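Local coordinates for mandelate racemase/muconate lactonizing enzyme family protein (PDB 3T9P), which is a putative isomerase of the mandelate racemase/muconate lactonizing enzyme family, probably acting on a carboxylate substrate, though its reaction is not established, at residues Leu302-Thr315 with Leu321-Ser335. Residues are numbered along the deposited sequence; the frame is centred on the assembly and turned at random.
Sequences LPVTPHAANLSLVT and LLRAIPNAGKYLEFS. With SO4 (sulfate ion), chain C.
Glu333 reaches from strand 332-335 to the backbone of His307 and Ala308 in the (beta/alpha)7-beta barrel, the modified TIM barrel of the enolase superfamily. Here residues 302-310 run beside the chain that leaves helix 313-322 and forms the closing barrel strand, which pairs with strand 132-139. The carboxylate reaches the Ala308 amide because the side chain is extended, with CG anti to the backbone N (chi1 -176°). Ala308 N donates to Glu333 OE1 at 3.0 Å, from above the carboxylate plane. The His307 ring lies alongside, pointing the same way, with its plane 87° from the carboxylate; its CD2 is 3.6 Å from Glu333 OE1. His307 ND1 is hydrogen-bonded to Asp280 OD2, and Glu333 OE2 to Ser139 OG. A formic acid molecule near the imidazole, probably from the crystallisation liquor, is consistent with a pocket here. Replacing Glu333 with an alanine would probably leave the Ala308 amide and the Ser139 hydroxyl without this partner and open a gap beside the imidazole.

Two waters also link the segments. One bridges Pro306 O, Tyr331 O and Glu333 N; the other bridges Ala308 O, Thr315 OG1 and Ser335 N. At Val304 the backbones pair directly: Val304 N donates to Asn327 O, and Gly329 N to Val304 O at 2.7 Å. Asn327 ND2 hydrogen-bonds to Leu302 O and also to Cys294 O. Val304 crosses Ile325 at about a right angle, CB against CD1. Pro306 CD meets the end of Leu322, 3.7 Å from its CD2. Thr305 CG2 sits at the edge of the Tyr331 ring, while Lys330 CB covers one face. At the far end Leu311 crosses Phe334 at about a right angle and lays CD2 over the ring face, 4.2 Å from its centroid.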
ATOM      1  N   LEU A 302      10.291  -8.680  21.538  1.00 21.79           N
ATOM      2  CA  LEU A 302      11.251  -8.706  20.448  1.00 21.73           C
ATOM      3  C   LEU A 302      12.028  -7.398  20.282  1.00 20.13           C
ATOM      4  O   LEU A 302      11.486  -6.346  20.449  1.00 20.58           O
ATOM      5  CB  LEU A 302      10.578  -9.063  19.129  1.00 19.80           C
ATOM      6  CG  LEU A 302       9.719 -10.322  19.013  1.00 24.57           C
ATOM      7  CD1 LEU A 302       9.049 -10.467  17.733  1.00 24.11           C
ATOM      8  CD2 LEU A 302      10.297 -11.631  19.441  1.00 18.35           C
ATOM      9  N   PRO A 303      13.306  -7.509  19.969  1.00 17.15           N
ATOM     10  CA  PRO A 303      14.161  -6.374  19.693  1.00 17.03           C
ATOM     11  C   PRO A 303      13.910  -5.730  18.318  1.00 15.58           C
ATOM     12  O   PRO A 303      13.390  -6.369  17.484  1.00 14.42           O
ATOM     13  CB  PRO A 303      15.552  -6.979  19.725  1.00 16.83           C
ATOM     14  CG  PRO A 303      15.400  -8.293  19.413  1.00 18.38           C
ATOM     15  CD  PRO A 303      14.012  -8.737  19.653  1.00 19.05           C
ATOM     16  N   VAL A 304      14.338  -4.501  18.144  1.00 15.18           N
ATOM     17  CA  VAL A 304      14.133  -3.785  16.908  1.00 15.46           C
ATOM     18  C   VAL A 304      15.520  -3.522  16.297  1.00 13.83           C
ATOM     19  O   VAL A 304      16.351  -2.755  16.884  1.00 13.71           O
ATOM     20  CB  VAL A 304      13.487  -2.469  17.171  1.00 15.25           C
ATOM     21  CG1 VAL A 304      13.262  -1.688  15.877  1.00 13.56           C
ATOM     22  CG2 VAL A 304      12.099  -2.767  17.844  1.00 14.11           C
ATOM     23  N   THR A 305      15.706  -4.066  15.079  1.00 13.06           N
ATOM     24  CA  THR A 305      16.982  -3.742  14.382  1.00 14.25           C
ATOM     25  C   THR A 305      16.554  -3.129  13.024  1.00 13.92           C
ATOM     26  O   THR A 305      16.388  -3.869  12.063  1.00 14.56           O
ATOM     27  CB  THR A 305      17.861  -5.020  14.256  1.00 15.90           C
ATOM     28  OG1 THR A 305      18.238  -5.468  15.589  1.00 18.91           O
ATOM     29  CG2 THR A 305      19.192  -4.734  13.526  1.00 14.56           C
ATOM     30  N   PRO A 306      16.349  -1.810  12.975  1.00 14.65           N
ATOM     31  CA  PRO A 306      15.668  -1.168  11.797  1.00 13.85           C
ATOM     32  C   PRO A 306      16.507  -1.296  10.477  1.00 14.58           C
ATOM     33  O   PRO A 306      17.779  -1.590  10.522  1.00 14.69           O
ATOM     34  CB  PRO A 306      15.640   0.320  12.170  1.00 14.64           C
ATOM     35  CG  PRO A 306      15.871   0.355  13.742  1.00 14.79           C
ATOM     36  CD  PRO A 306      16.829  -0.799  13.981  1.00 13.79           C
ATOM     37  N   HIS A 307      15.819  -1.178   9.361  1.00 13.85           N
ATOM     38  CA  HIS A 307      16.440  -1.302   8.032  1.00 13.66           C
ATOM     39  C   HIS A 307      16.766   0.131   7.623  1.00 14.71           C
ATOM     40  O   HIS A 307      15.884   1.051   7.756  1.00 13.05           O
ATOM     41  CB  HIS A 307      15.404  -1.934   7.087  1.00 15.36           C
ATOM     42  CG  HIS A 307      15.761  -1.752   5.640  1.00 16.92           C
ATOM     43  ND1 HIS A 307      15.560  -0.554   4.988  1.00 11.30           N
ATOM     44  CD2 HIS A 307      16.386  -2.571   4.753  1.00 17.39           C
ATOM     45  CE1 HIS A 307      15.965  -0.662   3.733  1.00 15.56           C
ATOM     46  NE2 HIS A 307      16.469  -1.869   3.565  1.00 16.40           N
ATOM     47  N   ALA A 308      17.995   0.374   7.103  1.00 14.00           N
ATOM     48  CA  ALA A 308      18.404   1.672   6.606  1.00 15.30           C
ATOM     49  C   ALA A 308      19.410   1.299   5.532  1.00 16.85           C
ATOM     50  O   ALA A 308      20.524   0.945   5.872  1.00 17.20           O
ATOM     51  CB  ALA A 308      19.149   2.571   7.740  1.00 15.75           C
ATOM     52  N   ALA A 309      19.089   1.524   4.273  1.00 16.10           N
ATOM     53  CA  ALA A 309      19.934   0.893   3.243  1.00 16.95           C
ATOM     54  C   ALA A 309      20.695   1.881   2.381  1.00 16.05           C
ATOM     55  O   ALA A 309      21.365   1.465   1.451  1.00 16.58           O
ATOM     56  CB  ALA A 309      19.099  -0.082   2.398  1.00 18.60           C
ATOM     57  N   ASN A 310      20.671   3.178   2.739  1.00 15.83           N
ATOM     58  CA  ASN A 310      21.451   4.163   2.039  1.00 14.77           C
ATOM     59  C   ASN A 310      21.784   5.332   2.933  1.00 15.94           C
ATOM     60  O   ASN A 310      21.192   5.468   4.018  1.00 14.83           O
ATOM     61  CB  ASN A 310      20.758   4.607   0.704  1.00 12.90           C
ATOM     62  CG  ASN A 310      19.421   5.228   0.923  1.00 10.47           C
ATOM     63  OD1 ASN A 310      19.305   6.278   1.499  1.00 12.72           O
ATOM     64  ND2 ASN A 310      18.348   4.543   0.461  1.00 13.48           N
ATOM     65  N   LEU A 311      22.669   6.215   2.454  1.00 13.10           N
ATOM     66  CA  LEU A 311      23.038   7.361   3.226  1.00 15.94           C
ATOM     67  C   LEU A 311      22.263   8.622   2.870  1.00 17.28           C
ATOM     68  O   LEU A 311      22.812   9.752   2.973  1.00 16.44           O
ATOM     69  CB  LEU A 311      24.570   7.552   3.308  1.00 17.62           C
ATOM     70  CG  LEU A 311      25.325   6.271   3.799  1.00 17.36           C
ATOM     71  CD1 LEU A 311      26.894   6.498   3.847  1.00 12.57           C
ATOM     72  CD2 LEU A 311      24.816   5.881   5.191  1.00 19.31           C
ATOM     73  N   SER A 312      20.952   8.441   2.543  1.00 13.87           N
ATOM     74  CA  SER A 312      20.082   9.586   2.630  1.00 13.05           C
ATOM     75  C   SER A 312      19.806   9.881   4.122  1.00 14.61           C
ATOM     76  O   SER A 312      20.520   9.370   4.955  1.00 14.69           O
ATOM     77  CB  SER A 312      18.836   9.312   1.848  1.00 10.80           C
ATOM     78  OG  SER A 312      17.991   8.417   2.546  1.00 15.87           O
ATOM     79  N   LEU A 313      18.786  10.654   4.460  1.00 12.28           N
ATOM     80  CA  LEU A 313      18.511  10.961   5.858  1.00 15.60           C
ATOM     81  C   LEU A 313      18.084   9.671   6.685  1.00 14.38           C
ATOM     82  O   LEU A 313      18.081   9.660   7.926  1.00 13.84           O
ATOM     83  CB  LEU A 313      17.377  11.972   5.874  1.00 14.59           C
ATOM     84  CG  LEU A 313      17.143  12.527   7.286  1.00 17.09           C
ATOM     85  CD1 LEU A 313      18.292  13.325   7.722  1.00 17.06           C
ATOM     86  CD2 LEU A 313      15.788  13.296   7.376  1.00 15.56           C
ATOM     87  N   VAL A 314      17.594   8.670   5.974  1.00 14.38           N
ATOM     88  CA  VAL A 314      17.100   7.448   6.660  1.00 13.41           C
ATOM     89  C   VAL A 314      18.137   6.931   7.702  1.00 13.57           C
ATOM     90  O   VAL A 314      17.778   6.459   8.761  1.00 12.73           O
ATOM     91  CB  VAL A 314      16.627   6.367   5.639  1.00 12.50           C
ATOM     92  CG1 VAL A 314      17.828   5.802   4.782  1.00 13.31           C
ATOM     93  CG2 VAL A 314      15.857   5.161   6.386  1.00 11.10           C
ATOM     94  N   THR A 315      19.415   6.970   7.374  1.00 11.47           N
ATOM     95  CA  THR A 315      20.384   6.460   8.307  1.00 11.97           C
ATOM     96  C   THR A 315      20.443   7.330   9.597  1.00 13.48           C
ATOM     97  O   THR A 315      20.403   6.761  10.720  1.00 13.98           O
ATOM     98  CB  THR A 315      21.781   6.189   7.615  1.00 12.33           C
ATOM     99  OG1 THR A 315      21.592   5.140   6.649  1.00 14.09           O
ATOM    100  CG2 THR A 315      22.943   5.678   8.708  1.00 10.49           C
ATOM    101  N   LEU A 321      16.664   7.165  16.389  1.00 16.14           N
ATOM    102  CA  LEU A 321      15.726   6.200  16.967  1.00 17.30           C
ATOM    103  C   LEU A 321      16.451   5.163  17.867  1.00 17.75           C
ATOM    104  O   LEU A 321      15.923   4.827  18.975  1.00 16.33           O
ATOM    105  CB  LEU A 321      14.941   5.425  15.885  1.00 17.23           C
ATOM    106  CG  LEU A 321      14.010   4.281  16.255  1.00 14.97           C
ATOM    107  CD1 LEU A 321      12.651   4.934  16.465  1.00 18.14           C
ATOM    108  CD2 LEU A 321      13.807   3.274  15.122  1.00 17.08           C
ATOM    109  N   LEU A 322      17.610   4.622  17.410  1.00 17.01           N
ATOM    110  CA  LEU A 322      18.317   3.589  18.250  1.00 16.40           C
ATOM    111  C   LEU A 322      18.879   4.189  19.546  1.00 18.97           C
ATOM    112  O   LEU A 322      19.099   3.443  20.511  1.00 20.06           O
ATOM    113  CB  LEU A 322      19.471   2.902  17.495  1.00 16.08           C
ATOM    114  CG  LEU A 322      18.923   1.987  16.420  1.00 15.76           C
ATOM    115  CD1 LEU A 322      20.060   1.588  15.398  1.00 15.10           C
ATOM    116  CD2 LEU A 322      18.260   0.736  17.015  1.00 11.61           C
ATOM    117  N   ARG A 323      19.166   5.488  19.556  1.00 17.74           N
ATOM    118  CA  ARG A 323      19.556   6.186  20.789  1.00 21.05           C
ATOM    119  C   ARG A 323      18.395   6.380  21.783  1.00 22.47           C
ATOM    120  O   ARG A 323      18.630   6.905  22.878  1.00 25.55           O
ATOM    121  CB  ARG A 323      20.163   7.569  20.465  1.00 19.64           C
ATOM    122  CG  ARG A 323      21.583   7.525  19.793  1.00 20.29           C
ATOM    123  CD  ARG A 323      22.671   6.854  20.651  1.00 20.84           C
ATOM    124  NE  ARG A 323      22.740   7.461  22.021  1.00 23.02           N
ATOM    125  CZ  ARG A 323      23.563   7.070  23.017  1.00 27.82           C
ATOM    126  NH1 ARG A 323      24.466   6.122  22.844  1.00 18.78           N
ATOM    127  NH2 ARG A 323      23.486   7.636  24.213  1.00 23.25           N
ATOM    128  N   ALA A 324      17.170   6.022  21.443  1.00 19.83           N
ATOM    129  CA  ALA A 324      16.071   6.382  22.283  1.00 20.36           C
ATOM    130  C   ALA A 324      15.221   5.182  22.678  1.00 20.77           C
ATOM    131  O   ALA A 324      14.713   5.131  23.816  1.00 22.71           O
ATOM    132  CB  ALA A 324      15.188   7.484  21.544  1.00 19.45           C
ATOM    133  N   ILE A 325      15.106   4.158  21.833  1.00 18.32           N
ATOM    134  CA  ILE A 325      14.084   3.114  22.118  1.00 16.54           C
ATOM    135  C   ILE A 325      14.588   2.148  23.225  1.00 18.78           C
ATOM    136  O   ILE A 325      15.785   1.889  23.305  1.00 17.88           O
ATOM    137  CB  ILE A 325      13.613   2.327  20.904  1.00 14.56           C
ATOM    138  CG1 ILE A 325      14.779   1.540  20.238  1.00 13.52           C
ATOM    139  CG2 ILE A 325      12.821   3.303  19.928  1.00 13.66           C
ATOM    140  CD1 ILE A 325      14.253   0.449  19.238  1.00 15.84           C
ATOM    141  N   PRO A 326      13.650   1.599  24.062  1.00 20.64           N
ATOM    142  CA  PRO A 326      14.186   0.712  25.127  1.00 21.64           C
ATOM    143  C   PRO A 326      14.552  -0.690  24.628  1.00 20.82           C
ATOM    144  O   PRO A 326      15.235  -1.482  25.351  1.00 20.69           O
ATOM    145  CB  PRO A 326      13.004   0.658  26.154  1.00 21.34           C
ATOM    146  CG  PRO A 326      11.729   0.820  25.224  1.00 24.38           C
ATOM    147  CD  PRO A 326      12.182   1.799  24.152  1.00 18.84           C
ATOM    148  N   ASN A 327      14.120  -1.043  23.407  1.00 19.97           N
ATOM    149  CA  ASN A 327      14.283  -2.452  22.977  1.00 18.38           C
ATOM    150  C   ASN A 327      15.098  -2.529  21.657  1.00 18.40           C
ATOM    151  O   ASN A 327      14.681  -3.216  20.794  1.00 16.87           O
ATOM    152  CB  ASN A 327      12.913  -3.243  22.761  1.00 17.68           C
ATOM    153  CG  ASN A 327      11.882  -2.480  21.867  1.00 17.13           C
ATOM    154  OD1 ASN A 327      11.929  -1.271  21.778  1.00 16.19           O
ATOM    155  ND2 ASN A 327      11.021  -3.216  21.142  1.00 15.34           N
ATOM    156  N   ALA A 328      16.177  -1.775  21.538  1.00 18.37           N
ATOM    157  CA  ALA A 328      17.040  -1.746  20.329  1.00 18.27           C
ATOM    158  C   ALA A 328      17.751  -3.056  20.161  1.00 19.97           C
ATOM    159  O   ALA A 328      18.126  -3.652  21.181  1.00 20.23           O
ATOM    160  CB  ALA A 328      18.028  -0.659  20.487  1.00 17.39           C
ATOM    161  N   GLY A 329      17.840  -3.615  18.935  1.00 17.57           N
ATOM    162  CA  GLY A 329      18.772  -4.701  18.761  1.00 17.05           C
ATOM    163  C   GLY A 329      20.246  -4.257  18.793  1.00 15.41           C
ATOM    164  O   GLY A 329      20.642  -3.275  19.427  1.00 16.42           O
ATOM    165  N   LYS A 330      21.085  -4.960  18.076  1.00 16.34           N
ATOM    166  CA  LYS A 330      22.549  -4.912  18.281  1.00 16.92           C
ATOM    167  C   LYS A 330      23.278  -3.785  17.599  1.00 17.28           C
ATOM    168  O   LYS A 330      24.416  -3.474  17.902  1.00 17.30           O
ATOM    169  CB  LYS A 330      23.182  -6.298  17.910  1.00 17.48           C
ATOM    170  CG  LYS A 330      22.758  -7.392  18.864  1.00 20.58           C
ATOM    171  CD  LYS A 330      23.091  -8.758  18.239  1.00 26.51           C
ATOM    172  CE  LYS A 330      22.220  -9.762  18.853  1.00 35.32           C
ATOM    173  NZ  LYS A 330      22.880 -11.044  18.803  1.00 40.89           N
ATOM    174  N   TYR A 331      22.670  -3.205  16.584  1.00 16.52           N
ATOM    175  CA  TYR A 331      23.438  -2.398  15.694  1.00 12.72           C
ATOM    176  C   TYR A 331      22.582  -1.676  14.655  1.00 13.25           C
ATOM    177  O   TYR A 331      21.530  -2.155  14.228  1.00 12.81           O
ATOM    178  CB  TYR A 331      24.490  -3.254  14.947  1.00 13.24           C
ATOM    179  CG  TYR A 331      24.214  -4.739  14.742  1.00 15.21           C
ATOM    180  CD1 TYR A 331      23.003  -5.195  14.270  1.00 17.55           C
ATOM    181  CD2 TYR A 331      25.236  -5.727  15.062  1.00 15.43           C
ATOM    182  CE1 TYR A 331      22.720  -6.567  14.135  1.00 16.41           C
ATOM    183  CE2 TYR A 331      24.984  -7.134  14.908  1.00 17.87           C
ATOM    184  CZ  TYR A 331      23.756  -7.533  14.463  1.00 17.80           C
ATOM    185  OH  TYR A 331      23.486  -8.876  14.334  1.00 16.55           O
ATOM    186  N   LEU A 332      23.148  -0.599  14.156  1.00 14.04           N
ATOM    187  CA  LEU A 332      22.603   0.190  13.075  1.00 13.75           C
ATOM    188  C   LEU A 332      23.002  -0.418  11.724  1.00 13.15           C
ATOM    189  O   LEU A 332      24.179  -0.609  11.481  1.00 14.31           O
ATOM    190  CB  LEU A 332      23.186   1.611  13.183  1.00 11.52           C
ATOM    191  CG  LEU A 332      23.108   2.623  12.011  1.00 15.62           C
ATOM    192  CD1 LEU A 332      21.723   3.183  11.920  1.00 12.12           C
ATOM    193  CD2 LEU A 332      24.233   3.745  12.056  1.00 15.62           C
ATOM    194  N   GLU A 333      22.057  -0.640  10.817  1.00 14.39           N
ATOM    195  CA  GLU A 333      22.444  -0.951   9.404  1.00 14.18           C
ATOM    196  C   GLU A 333      23.167   0.225   8.745  1.00 15.97           C
ATOM    197  O   GLU A 333      22.611   1.343   8.677  1.00 15.83           O
ATOM    198  CB  GLU A 333      21.202  -1.290   8.609  1.00 17.01           C
ATOM    199  CG  GLU A 333      21.685  -1.703   7.145  1.00 16.97           C
ATOM    200  CD  GLU A 333      20.650  -2.385   6.344  1.00 21.62           C
ATOM    201  OE1 GLU A 333      19.428  -2.252   6.659  1.00 15.55           O
ATOM    202  OE2 GLU A 333      21.049  -2.990   5.305  1.00 15.13           O
ATOM    203  N   PHE A 334      24.433   0.026   8.328  1.00 15.65           N
ATOM    204  CA  PHE A 334      25.214   1.137   7.670  1.00 14.14           C
ATOM    205  C   PHE A 334      25.648   0.733   6.246  1.00 15.19           C
ATOM    206  O   PHE A 334      26.517  -0.112   6.085  1.00 14.97           O
ATOM    207  CB  PHE A 334      26.390   1.537   8.564  1.00 12.35           C
ATOM    208  CG  PHE A 334      27.062   2.817   8.130  1.00 15.83           C
ATOM    209  CD1 PHE A 334      26.585   4.047   8.555  1.00 17.95           C
ATOM    210  CD2 PHE A 334      28.157   2.798   7.269  1.00 16.80           C
ATOM    211  CE1 PHE A 334      27.191   5.268   8.116  1.00 19.51           C
ATOM    212  CE2 PHE A 334      28.736   3.992   6.796  1.00 20.06           C
ATOM    213  CZ  PHE A 334      28.274   5.237   7.234  1.00 14.67           C
ATOM    214  N   SER A 335      25.048   1.330   5.201  1.00 14.46           N
ATOM    215  CA  SER A 335      25.365   0.900   3.871  1.00 15.90           C
ATOM    216  C   SER A 335      26.853   1.283   3.590  1.00 15.74           C
ATOM    217  O   SER A 335      27.279   2.410   3.821  1.00 15.80           O
ATOM    218  CB  SER A 335      24.443   1.642   2.889  1.00 15.81           C
ATOM    219  OG  SER A 335      24.991   1.461   1.592  1.00 19.00           O
TER
HETATM  220  S   SO4 C 389      26.469   6.108  25.822  1.00 75.38           S
HETATM  221  O1  SO4 C 389      25.572   7.257  25.741  1.00 70.81           O
HETATM  222  O2  SO4 C 389      26.206   5.130  24.750  1.00 73.27           O
HETATM  223  O3  SO4 C 389      27.840   6.654  25.692  1.00 75.07           O
HETATM  224  O4  SO4 C 389      26.278   5.385  27.090  1.00 74.36           O
HETATM  225  O   HOH W   1      19.980  -7.493  16.471  1.00 16.12           O
HETATM  226  O   HOH W   2      19.659  -0.691  12.413  1.00 13.61           O
HETATM  227  O   HOH W   3      22.665   2.732   5.762  1.00 15.63           O